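Long-range contacts in mitochondrial edited mRNA stability factor 1 (Trypanosoma brucei, PDB 6NL1), which probably processes the 5' ends of mitochondrial mRNAs as an RNA-binding protein with a Nudix domain, and is probably involved in the stability of edited transcripts: residues I81-L86 and F100-Q105; P89-F93 and V174-G178; K107-R112 and T166-V170; L125-V131 and N185-M190. All coordinates share one frame; numbering follows the deposited sequence.

Contact 1 (I81-L86 and F100-Q105); sequences IQLEKL and FVYKWQ
Ile81 lies across the indole of Trp104 at about a right angle, and its two branches divide the work. CG2 sits over one face of the five-membered ring, 3.6 Å from its centroid and only 5° off the normal, a clear CH-pi contact, while CG1 comes within 3.6 Å of Trp104 CZ2 on the six-membered side. The first torsion of Ile81 (chi1 -74°) puts CG2 anti to the backbone N and CG1 beside it, which spreads both branches over the indole. Leu83 adds its CD2 methyl against Trp104 CB at 3.7 Å. Further along, the extended chain of Lys85 passes over one face of Tyr102, its CG 4.0 Å from the ring centroid, and continues until CE approaches Phe100. The side chains of Glu84 and Lys103 cross at a slant; the carboxylate lies against Lys103 CE, and OE2 and NZ, 4.1 Å apart, are beyond a salt bridge.

The backbone fixes this matching of side chains. Glu84 and Lys103 form an antiparallel hydrogen-bonded pair, with Glu84 N to Lys103 O at 2.9 Å and Lys103 N to Glu84 O at 2.8 Å. At Gln82 the backbones no longer bond directly and a water bridges them: it donates to Gln82 O and Glu84 OE1 and accepts from Gln105 N.

Strand 84-86 is an outermost strand of a four-stranded antiparallel sheet, with 100-107 between it and 171-178. Helix 180-193 covers the face bearing Tyr102: Glu180 binds the Tyr102 hydroxyl, and Met190 packs on both Ile81 and Trp104.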
# COMPACT_ATOMS: atom_id res chain seq x y z
N ILE A 81 -16.33 -12.49 13.70
CA ILE A 81 -15.95 -13.30 12.56
C ILE A 81 -16.32 -14.74 12.84
O ILE A 81 -15.90 -15.31 13.85
CB ILE A 81 -14.44 -13.19 12.27
CG1 ILE A 81 -14.13 -11.83 11.64
CG2 ILE A 81 -13.96 -14.33 11.35
CD1 ILE A 81 -12.67 -11.44 11.70
N GLN A 82 -17.12 -15.33 11.96
CA GLN A 82 -17.54 -16.71 12.11
C GLN A 82 -16.67 -17.62 11.24
O GLN A 82 -16.70 -17.54 10.02
CB GLN A 82 -19.01 -16.86 11.72
CG GLN A 82 -19.56 -18.26 11.87
CD GLN A 82 -20.91 -18.44 11.18
OE1 GLN A 82 -21.19 -17.81 10.16
NE2 GLN A 82 -21.76 -19.29 11.75
N LEU A 83 -15.90 -18.49 11.87
CA LEU A 83 -15.06 -19.41 11.12
C LEU A 83 -15.74 -20.76 10.99
O LEU A 83 -16.42 -21.21 11.91
CB LEU A 83 -13.69 -19.57 11.77
CG LEU A 83 -12.80 -18.32 11.79
CD1 LEU A 83 -11.43 -18.67 12.35
CD2 LEU A 83 -12.68 -17.74 10.39
N GLU A 84 -15.55 -21.40 9.84
CA GLU A 84 -16.08 -22.74 9.61
C GLU A 84 -14.93 -23.69 9.37
O GLU A 84 -14.11 -23.48 8.46
CB GLU A 84 -17.04 -22.72 8.41
CG GLU A 84 -18.21 -21.75 8.60
CD GLU A 84 -18.86 -21.33 7.29
OE1 GLU A 84 -18.52 -20.24 6.78
OE2 GLU A 84 -19.72 -22.08 6.79
N LYS A 85 -14.84 -24.73 10.19
CA LYS A 85 -13.77 -25.71 10.05
C LYS A 85 -14.01 -26.56 8.81
O LYS A 85 -15.13 -26.96 8.54
CB LYS A 85 -13.65 -26.60 11.29
CG LYS A 85 -12.35 -27.40 11.30
CD LYS A 85 -12.28 -28.42 12.42
CE LYS A 85 -10.92 -29.11 12.41
NZ LYS A 85 -10.94 -30.49 13.01
N LEU A 86 -12.94 -26.81 8.07
CA LEU A 86 -13.02 -27.68 6.91
C LEU A 86 -12.23 -28.96 7.18
O LEU A 86 -11.23 -28.95 7.91
CB LEU A 86 -12.48 -26.97 5.66
CG LEU A 86 -13.16 -25.66 5.29
CD1 LEU A 86 -12.51 -25.04 4.08
CD2 LEU A 86 -14.65 -25.86 5.04
N PHE A 100 -4.52 -27.51 10.12
CA PHE A 100 -5.96 -27.27 10.19
C PHE A 100 -6.40 -26.19 9.20
O PHE A 100 -5.65 -25.24 8.94
CB PHE A 100 -6.39 -26.88 11.61
CG PHE A 100 -6.16 -27.95 12.62
CD1 PHE A 100 -7.07 -28.98 12.78
CD2 PHE A 100 -5.00 -27.97 13.37
CE1 PHE A 100 -6.85 -29.99 13.71
CE2 PHE A 100 -4.76 -28.97 14.29
CZ PHE A 100 -5.69 -29.98 14.46
N VAL A 101 -7.60 -26.33 8.66
CA VAL A 101 -8.12 -25.39 7.69
C VAL A 101 -9.46 -24.83 8.13
O VAL A 101 -10.38 -25.58 8.43
CB VAL A 101 -8.31 -26.04 6.31
CG1 VAL A 101 -8.50 -24.95 5.25
CG2 VAL A 101 -7.12 -26.93 5.98
N TYR A 102 -9.58 -23.51 8.15
CA TYR A 102 -10.85 -22.86 8.42
C TYR A 102 -11.20 -21.88 7.31
O TYR A 102 -10.33 -21.36 6.62
CB TYR A 102 -10.81 -22.12 9.75
CG TYR A 102 -10.81 -23.00 10.97
CD1 TYR A 102 -9.67 -23.71 11.35
CD2 TYR A 102 -11.94 -23.11 11.77
CE1 TYR A 102 -9.66 -24.51 12.47
CE2 TYR A 102 -11.94 -23.89 12.90
CZ TYR A 102 -10.80 -24.59 13.25
OH TYR A 102 -10.81 -25.38 14.37
N LYS A 103 -12.49 -21.62 7.19
CA LYS A 103 -13.01 -20.75 6.15
C LYS A 103 -13.78 -19.59 6.76
O LYS A 103 -14.50 -19.75 7.76
CB LYS A 103 -13.94 -21.56 5.25
CG LYS A 103 -14.54 -20.81 4.11
CD LYS A 103 -15.46 -21.72 3.31
CE LYS A 103 -16.70 -22.06 4.10
NZ LYS A 103 -17.80 -22.51 3.22
N TRP A 104 -13.63 -18.41 6.17
CA TRP A 104 -14.40 -17.25 6.57
C TRP A 104 -15.07 -16.69 5.31
O TRP A 104 -14.38 -16.23 4.40
CB TRP A 104 -13.47 -16.20 7.17
CG TRP A 104 -14.15 -14.91 7.53
CD1 TRP A 104 -15.45 -14.74 7.94
CD2 TRP A 104 -13.57 -13.60 7.53
NE1 TRP A 104 -15.70 -13.42 8.19
CE2 TRP A 104 -14.56 -12.69 7.95
CE3 TRP A 104 -12.29 -13.11 7.21
CZ2 TRP A 104 -14.33 -11.32 8.06
CZ3 TRP A 104 -12.06 -11.74 7.33
CH2 TRP A 104 -13.07 -10.86 7.75
N GLN A 105 -16.40 -16.76 5.27
CA GLN A 105 -17.19 -16.29 4.12
C GLN A 105 -17.63 -14.85 4.36
O GLN A 105 -18.44 -14.59 5.25
CB GLN A 105 -18.41 -17.19 3.89
CG GLN A 105 -19.22 -16.83 2.63
CD GLN A 105 -18.34 -16.73 1.38
OE1 GLN A 105 -18.42 -15.76 0.61
NE2 GLN A 105 -17.51 -17.73 1.17
O HOH W 1 -17.82 -17.74 7.66
O HOH W 2 -18.50 -13.92 9.65
O HOH W 3 -9.10 -28.92 9.37

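Contact 2 (P89-F93 and V174-G178); sequences PPARF and VYLFG
Aromatic packing carries most of this contact, with Phe93 packing against both Tyr175 and Phe177. Phe93 CE1 lies over one face of the Tyr175 ring, displaced toward its rim and 3.4 Å from Tyr175 CE2. The two ring planes are inclined at 57°, an oblique pairing with centroids 4.9 Å apart. Phe177 meets the same residue nearer its root, its CZ reaching Phe93 CB at 4.0 Å. Two apart on the strand, Tyr175 and Phe177 point to the same face, toward the loop.

Two prolines supply aliphatic packing. Pro89 CB stands at the edge of the Phe177 ring, close to its plane and 4.0 Å from CE1, while Pro90 CD approaches Tyr175 CE1 at 4.0 Å.

Polar groups gather at the outer end of Tyr175. Its OH lies 3.1 Å from Arg92 NH2, and both groups share Glu136 of the adjoining strand, which forms a salt bridge with the arginine and a hydrogen bond with the tyrosine. Within the loop, Phe93 N donates to Pro90 O across a short 3-10 turn.

The result is a loop carrying two consecutive prolines, between strands 84-86 and 100-107, folded back over one face of an antiparallel sheet and covering aromatic side chains of an inner strand.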
# COMPACT_ATOMS: atom_id res chain seq x y z
N PRO A 89 -8.37 -29.01 2.66
CA PRO A 89 -8.47 -27.89 1.72
C PRO A 89 -9.08 -28.36 0.40
O PRO A 89 -9.03 -29.55 0.09
CB PRO A 89 -7.00 -27.49 1.48
CG PRO A 89 -6.16 -28.38 2.38
CD PRO A 89 -7.01 -29.55 2.77
N PRO A 90 -9.67 -27.44 -0.36
CA PRO A 90 -10.03 -27.82 -1.73
C PRO A 90 -8.76 -28.08 -2.55
O PRO A 90 -7.67 -27.65 -2.15
CB PRO A 90 -10.77 -26.58 -2.24
CG PRO A 90 -10.24 -25.46 -1.42
CD PRO A 90 -9.99 -26.04 -0.05
N ALA A 91 -8.89 -28.78 -3.67
CA ALA A 91 -7.72 -29.18 -4.46
C ALA A 91 -6.87 -28.00 -4.92
O ALA A 91 -5.65 -28.10 -5.03
CB ALA A 91 -8.15 -30.02 -5.66
N ARG A 92 -7.51 -26.87 -5.19
CA ARG A 92 -6.79 -25.68 -5.63
C ARG A 92 -5.81 -25.13 -4.59
O ARG A 92 -4.95 -24.33 -4.93
CB ARG A 92 -7.77 -24.58 -6.03
CG ARG A 92 -8.76 -24.16 -4.94
CD ARG A 92 -9.73 -23.16 -5.55
NE ARG A 92 -10.75 -22.67 -4.63
CZ ARG A 92 -11.90 -23.30 -4.38
NH1 ARG A 92 -12.15 -24.47 -4.96
NH2 ARG A 92 -12.78 -22.76 -3.55
N PHE A 93 -5.96 -25.54 -3.33
CA PHE A 93 -5.00 -25.17 -2.29
C PHE A 93 -4.20 -26.38 -1.80
O PHE A 93 -3.84 -26.45 -0.63
CB PHE A 93 -5.68 -24.47 -1.11
CG PHE A 93 -6.34 -23.19 -1.48
CD1 PHE A 93 -7.70 -23.00 -1.28
CD2 PHE A 93 -5.62 -22.17 -2.10
CE1 PHE A 93 -8.32 -21.81 -1.65
CE2 PHE A 93 -6.23 -20.99 -2.48
CZ PHE A 93 -7.59 -20.81 -2.26
N VAL A 174 -12.26 -16.42 2.60
CA VAL A 174 -10.94 -16.39 3.20
C VAL A 174 -10.62 -17.74 3.83
O VAL A 174 -11.43 -18.27 4.58
CB VAL A 174 -10.85 -15.29 4.28
CG1 VAL A 174 -9.48 -15.30 4.96
CG2 VAL A 174 -11.17 -13.93 3.69
N TYR A 175 -9.46 -18.29 3.50
CA TYR A 175 -9.03 -19.55 4.12
C TYR A 175 -7.87 -19.31 5.08
O TYR A 175 -6.97 -18.53 4.79
CB TYR A 175 -8.60 -20.56 3.06
CG TYR A 175 -9.69 -20.97 2.10
CD1 TYR A 175 -10.40 -22.15 2.29
CD2 TYR A 175 -9.99 -20.18 1.01
CE1 TYR A 175 -11.38 -22.53 1.41
CE2 TYR A 175 -10.97 -20.55 0.12
CZ TYR A 175 -11.66 -21.71 0.32
OH TYR A 175 -12.64 -22.06 -0.57
N LEU A 176 -7.90 -20.01 6.21
CA LEU A 176 -6.82 -19.95 7.18
C LEU A 176 -6.22 -21.34 7.36
O LEU A 176 -6.95 -22.31 7.56
CB LEU A 176 -7.33 -19.44 8.54
CG LEU A 176 -8.20 -18.17 8.65
CD1 LEU A 176 -8.46 -17.87 10.11
CD2 LEU A 176 -7.57 -16.98 7.99
N PHE A 177 -4.90 -21.42 7.25
CA PHE A 177 -4.16 -22.66 7.46
C PHE A 177 -3.18 -22.48 8.61
O PHE A 177 -2.32 -21.60 8.57
CB PHE A 177 -3.35 -23.02 6.20
CG PHE A 177 -4.17 -23.09 4.95
CD1 PHE A 177 -4.71 -24.29 4.53
CD2 PHE A 177 -4.41 -21.94 4.21
CE1 PHE A 177 -5.46 -24.35 3.37
CE2 PHE A 177 -5.16 -21.99 3.05
CZ PHE A 177 -5.69 -23.19 2.63
N GLY A 178 -3.30 -23.32 9.63
CA GLY A 178 -2.36 -23.26 10.73
C GLY A 178 -2.72 -24.25 11.81
O GLY A 178 -3.54 -25.14 11.58

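Contact 3 (K107-R112 and T166-V170); sequences KAALAR and TADDV
Asp168 and Arg112 form the salt bridge of this contact, and a single carboxylate oxygen receives both of its hydrogen bonds. Arg112 NH1 reaches Asp168 OD1 at 2.7 Å, with the oxygen only 5° out of the guanidinium plane; NH2 makes a weak, more bent bond to the same atom at 3.2 Å. Because both nitrogens meet OD1, this is not the paired two-oxygen arrangement; the planes are also turned 34° apart. A bend at chi3 (57°) folds the arginine back over its own helix, where Ala108 O lies beneath the centre of one guanidinium face. NH2 also donates to Tyr285 O, which would help to fix the rotation of the group. Lys107 NZ has its salt bridge with Asp171, at the start of strand 171-178, and a water links it to Asp169 O.

Backbone bonds join the helix start to the loop. Ala108 N donates to Val170 O at 2.8 Å, and Ala109 N makes a weak bond to Asp168 O. These amides belong to the first turn of helix 108-111, which Lys107 precedes at the N-cap position, so carbonyls of the loop serve N-H groups at its beginning.

Apolar contact is modest and depends on small residues, with Ala108 CB 4.1 Å from Val170 CB. The same methyl makes a close contact with a carbonyl, 3.3 Å from Ala167 O.

Arg112 approaches Val288, a residue of the GDP site seen in another structure of this protein, to about 4 Å between side chains. The arrangement is thus a helix N-terminus joined to a 3-10 turn beside the nucleotide pocket.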
# COMPACT_ATOMS: atom_id res chain seq x y z
N LYS A 107 -17.13 -10.31 2.87
CA LYS A 107 -17.10 -9.34 1.78
C LYS A 107 -15.75 -8.65 1.72
O LYS A 107 -15.06 -8.56 2.73
CB LYS A 107 -18.18 -8.27 2.00
CG LYS A 107 -19.58 -8.81 2.23
CD LYS A 107 -20.20 -9.29 0.93
CE LYS A 107 -21.70 -9.54 1.11
NZ LYS A 107 -22.31 -10.01 -0.17
N ALA A 108 -15.40 -8.11 0.56
CA ALA A 108 -14.10 -7.46 0.39
C ALA A 108 -13.92 -6.29 1.36
O ALA A 108 -12.80 -5.96 1.75
CB ALA A 108 -13.90 -7.02 -1.05
N ALA A 109 -15.03 -5.66 1.75
CA ALA A 109 -14.98 -4.55 2.69
C ALA A 109 -14.24 -4.97 3.96
O ALA A 109 -13.48 -4.19 4.53
CB ALA A 109 -16.39 -4.07 3.02
N LEU A 110 -14.43 -6.21 4.39
CA LEU A 110 -13.76 -6.72 5.59
C LEU A 110 -12.48 -7.49 5.25
O LEU A 110 -11.46 -7.33 5.90
CB LEU A 110 -14.72 -7.58 6.42
CG LEU A 110 -16.01 -6.87 6.86
CD1 LEU A 110 -16.87 -7.74 7.76
CD2 LEU A 110 -15.68 -5.55 7.56
N ALA A 111 -12.54 -8.32 4.21
CA ALA A 111 -11.41 -9.19 3.87
C ALA A 111 -10.15 -8.40 3.56
O ALA A 111 -9.04 -8.83 3.89
CB ALA A 111 -11.76 -10.11 2.70
N ARG A 112 -10.30 -7.22 2.95
CA ARG A 112 -9.12 -6.44 2.62
C ARG A 112 -8.37 -6.00 3.88
O ARG A 112 -7.19 -5.66 3.81
CB ARG A 112 -9.49 -5.24 1.77
CG ARG A 112 -10.11 -4.10 2.55
CD ARG A 112 -10.25 -2.89 1.65
NE ARG A 112 -11.03 -3.24 0.47
CZ ARG A 112 -12.27 -2.81 0.26
NH1 ARG A 112 -12.85 -2.00 1.14
NH2 ARG A 112 -12.93 -3.19 -0.83
N THR A 166 -20.24 -2.14 -5.97
CA THR A 166 -18.95 -1.58 -5.55
C THR A 166 -18.00 -2.69 -5.09
O THR A 166 -18.43 -3.79 -4.76
CB THR A 166 -19.09 -0.59 -4.37
OG1 THR A 166 -19.38 -1.32 -3.17
CG2 THR A 166 -20.21 0.44 -4.61
N ALA A 167 -16.70 -2.38 -5.05
CA ALA A 167 -15.70 -3.30 -4.52
C ALA A 167 -16.09 -3.84 -3.14
O ALA A 167 -15.89 -5.01 -2.83
CB ALA A 167 -14.35 -2.63 -4.44
N ASP A 168 -16.64 -2.96 -2.29
CA ASP A 168 -17.04 -3.37 -0.95
C ASP A 168 -18.00 -4.56 -0.94
O ASP A 168 -17.98 -5.37 -0.01
CB ASP A 168 -17.66 -2.20 -0.17
CG ASP A 168 -16.60 -1.27 0.41
OD1 ASP A 168 -15.40 -1.63 0.36
OD2 ASP A 168 -16.96 -0.18 0.91
N ASP A 169 -18.81 -4.68 -1.99
CA ASP A 169 -19.85 -5.71 -2.03
C ASP A 169 -19.34 -7.07 -2.50
O ASP A 169 -20.04 -8.08 -2.37
CB ASP A 169 -21.02 -5.27 -2.93
CG ASP A 169 -21.62 -3.94 -2.49
OD1 ASP A 169 -21.58 -2.98 -3.29
OD2 ASP A 169 -22.11 -3.87 -1.35
N VAL A 170 -18.14 -7.10 -3.07
CA VAL A 170 -17.61 -8.36 -3.60
C VAL A 170 -17.55 -9.46 -2.53
O VAL A 170 -16.98 -9.27 -1.45
CB VAL A 170 -16.24 -8.14 -4.27
CG1 VAL A 170 -15.64 -9.47 -4.71
CG2 VAL A 170 -16.41 -7.17 -5.47
O HOH W 4 -22.85 -8.19 -1.81

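Contact 4 (L125-V131 and N185-M190); sequences LKYRTGV and NCHKLM. With SO4 (sulfate ion), chain C.
Two helices pack here through apolar side chains, the last turn of helix 120-129 meeting the middle of helix 180-193 on one side of the four-stranded sheet. The axes of the two short segments come within 9.9 Å and run at 136° to one another. Leu125 and Leu189 lie alongside each other, pointing opposite ways, with Leu125 CD2 resting 3.7 Å from Leu189 CB. Leu189 also meets Thr129 tip to tip, its CD1 3.6 Å from Thr129 CG2, and lies beside the aliphatic part of Arg128, whose NE is paired with Glu124. Cys186 packs nearer the sheet, against Val131: its CB is 3.8 Å from Val131 CG2, and SG faces CG1 and CB of the same valine.

Thr129 serves both helix and interface. With chi1 at 68°, OG1 lies between the backbone N and the carbonyl carbon, where it donates to Leu125 O at 2.8 Å and accepts from Val131 N at 3.2 Å in an ST turn. The same rotation directs the methyl at Leu189. Gly130, with positive phi, ends the helix and turns the chain toward strand 132-137.

On the solvent side, Lys126 NZ holds a sulfate, probably from the crystallisation liquor, that Arg119 also binds. The chemistry divides accordingly: hydrocarbon and sulfur join the helices, while the threonine hydroxyl is satisfied within its own helix end and the charges stay at the outside.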
# COMPACT_ATOMS: atom_id res chain seq x y z
N LEU A 125 -0.10 -11.10 10.14
CA LEU A 125 -0.83 -12.17 10.82
C LEU A 125 -0.01 -13.45 10.87
O LEU A 125 -0.01 -14.15 11.88
CB LEU A 125 -2.19 -12.40 10.13
CG LEU A 125 -3.20 -11.26 10.36
CD1 LEU A 125 -4.36 -11.28 9.38
CD2 LEU A 125 -3.72 -11.30 11.78
N LYS A 126 0.69 -13.75 9.78
CA LYS A 126 1.54 -14.93 9.76
C LYS A 126 2.70 -14.78 10.74
O LYS A 126 3.04 -15.71 11.47
CB LYS A 126 2.09 -15.21 8.36
CG LYS A 126 3.00 -16.43 8.34
CD LYS A 126 3.47 -16.78 6.95
CE LYS A 126 2.40 -17.52 6.18
NZ LYS A 126 2.86 -17.85 4.80
N TYR A 127 3.29 -13.59 10.76
CA TYR A 127 4.39 -13.30 11.65
C TYR A 127 3.96 -13.48 13.11
O TYR A 127 4.70 -14.02 13.93
CB TYR A 127 4.89 -11.86 11.43
CG TYR A 127 5.80 -11.36 12.54
CD1 TYR A 127 7.09 -11.88 12.69
CD2 TYR A 127 5.37 -10.40 13.45
CE1 TYR A 127 7.93 -11.45 13.71
CE2 TYR A 127 6.21 -9.95 14.47
CZ TYR A 127 7.49 -10.48 14.59
OH TYR A 127 8.34 -10.06 15.60
N ARG A 128 2.75 -13.04 13.43
CA ARG A 128 2.28 -13.10 14.80
C ARG A 128 1.79 -14.47 15.24
O ARG A 128 1.91 -14.81 16.41
CB ARG A 128 1.16 -12.08 15.02
CG ARG A 128 1.60 -10.62 15.06
CD ARG A 128 0.34 -9.75 15.09
NE ARG A 128 0.59 -8.34 15.35
CZ ARG A 128 0.59 -7.79 16.56
NH1 ARG A 128 0.40 -8.54 17.64
NH2 ARG A 128 0.80 -6.49 16.69
N THR A 129 1.24 -15.27 14.32
CA THR A 129 0.57 -16.50 14.71
C THR A 129 1.01 -17.74 13.94
O THR A 129 0.68 -18.86 14.33
CB THR A 129 -0.98 -16.37 14.53
OG1 THR A 129 -1.30 -16.30 13.13
CG2 THR A 129 -1.53 -15.13 15.24
N GLY A 130 1.73 -17.56 12.84
CA GLY A 130 2.09 -18.69 11.99
C GLY A 130 1.02 -19.08 10.98
O GLY A 130 1.25 -19.92 10.11
N VAL A 131 -0.16 -18.47 11.10
CA VAL A 131 -1.27 -18.82 10.21
C VAL A 131 -1.12 -18.24 8.81
O VAL A 131 -0.79 -17.07 8.63
CB VAL A 131 -2.62 -18.35 10.81
CG1 VAL A 131 -3.76 -18.44 9.76
CG2 VAL A 131 -2.94 -19.17 12.06
N ASN A 185 -5.65 -17.63 17.78
CA ASN A 185 -5.03 -16.32 17.99
C ASN A 185 -5.23 -15.40 16.80
O ASN A 185 -5.54 -14.21 16.95
CB ASN A 185 -3.54 -16.47 18.33
CG ASN A 185 -3.32 -17.08 19.72
OD1 ASN A 185 -4.11 -16.85 20.64
ND2 ASN A 185 -2.27 -17.87 19.87
N CYS A 186 -5.08 -15.96 15.60
CA CYS A 186 -5.24 -15.20 14.37
C CYS A 186 -6.68 -14.67 14.26
O CYS A 186 -6.90 -13.52 13.91
CB CYS A 186 -4.87 -16.08 13.18
SG CYS A 186 -4.92 -15.24 11.61
N HIS A 187 -7.64 -15.53 14.56
CA HIS A 187 -9.05 -15.13 14.62
C HIS A 187 -9.27 -13.89 15.50
O HIS A 187 -9.97 -12.96 15.11
CB HIS A 187 -9.90 -16.30 15.14
CG HIS A 187 -11.29 -15.92 15.52
ND1 HIS A 187 -12.30 -15.74 14.60
CD2 HIS A 187 -11.85 -15.69 16.74
CE1 HIS A 187 -13.42 -15.41 15.23
NE2 HIS A 187 -13.17 -15.37 16.52
N LYS A 188 -8.66 -13.88 16.68
CA LYS A 188 -8.77 -12.74 17.59
C LYS A 188 -8.18 -11.47 16.98
O LYS A 188 -8.76 -10.39 17.10
CB LYS A 188 -8.06 -13.05 18.92
CG LYS A 188 -8.99 -13.29 20.08
CD LYS A 188 -10.18 -14.14 19.66
CE LYS A 188 -11.32 -14.07 20.67
NZ LYS A 188 -12.66 -14.17 20.03
N LEU A 189 -7.04 -11.61 16.32
CA LEU A 189 -6.40 -10.47 15.67
C LEU A 189 -7.23 -9.92 14.51
O LEU A 189 -7.22 -8.72 14.25
CB LEU A 189 -4.99 -10.85 15.19
CG LEU A 189 -4.00 -11.13 16.33
CD1 LEU A 189 -2.74 -11.79 15.80
CD2 LEU A 189 -3.67 -9.85 17.09
N MET A 190 -7.93 -10.80 13.81
CA MET A 190 -8.72 -10.38 12.66
C MET A 190 -9.92 -9.57 13.12
O MET A 190 -10.28 -8.57 12.50
CB MET A 190 -9.15 -11.60 11.84
CG MET A 190 -7.97 -12.31 11.16
SD MET A 190 -8.36 -13.97 10.59
CE MET A 190 -9.61 -13.62 9.34
S SO4 C . 3.12 -14.36 3.58
O1 SO4 C . 3.62 -15.60 2.97
O2 SO4 C . 4.10 -13.89 4.55
O3 SO4 C . 2.93 -13.34 2.55
O4 SO4 C . 1.84 -14.63 4.24

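In the fold
Contacts 1, 2 and 4 build on one antiparallel sheet, whose adjacent strands 100-107 and 171-178 directly join contacts 1 and 2: Tyr102 O and Leu176 N are 2.8 Å apart, a probable hydrogen bond. Their centres are 10 Å apart. Contact 4 supplies the helices on one face; Met190 CE reaches Trp104 CE3 at 3.5 Å, and Val131 packs on Leu176, whereas the loop of contact 2 packs on Tyr175 and Phe177, which alternate with Leu176. Contact 3 follows where strand 100-107 runs into helix 108-111, its centre 18 Å from that of contact 1. It alone approaches the GDP site, empty of GDP in this chain: the side chains of Arg112 and Val288 are about 4 Å apart.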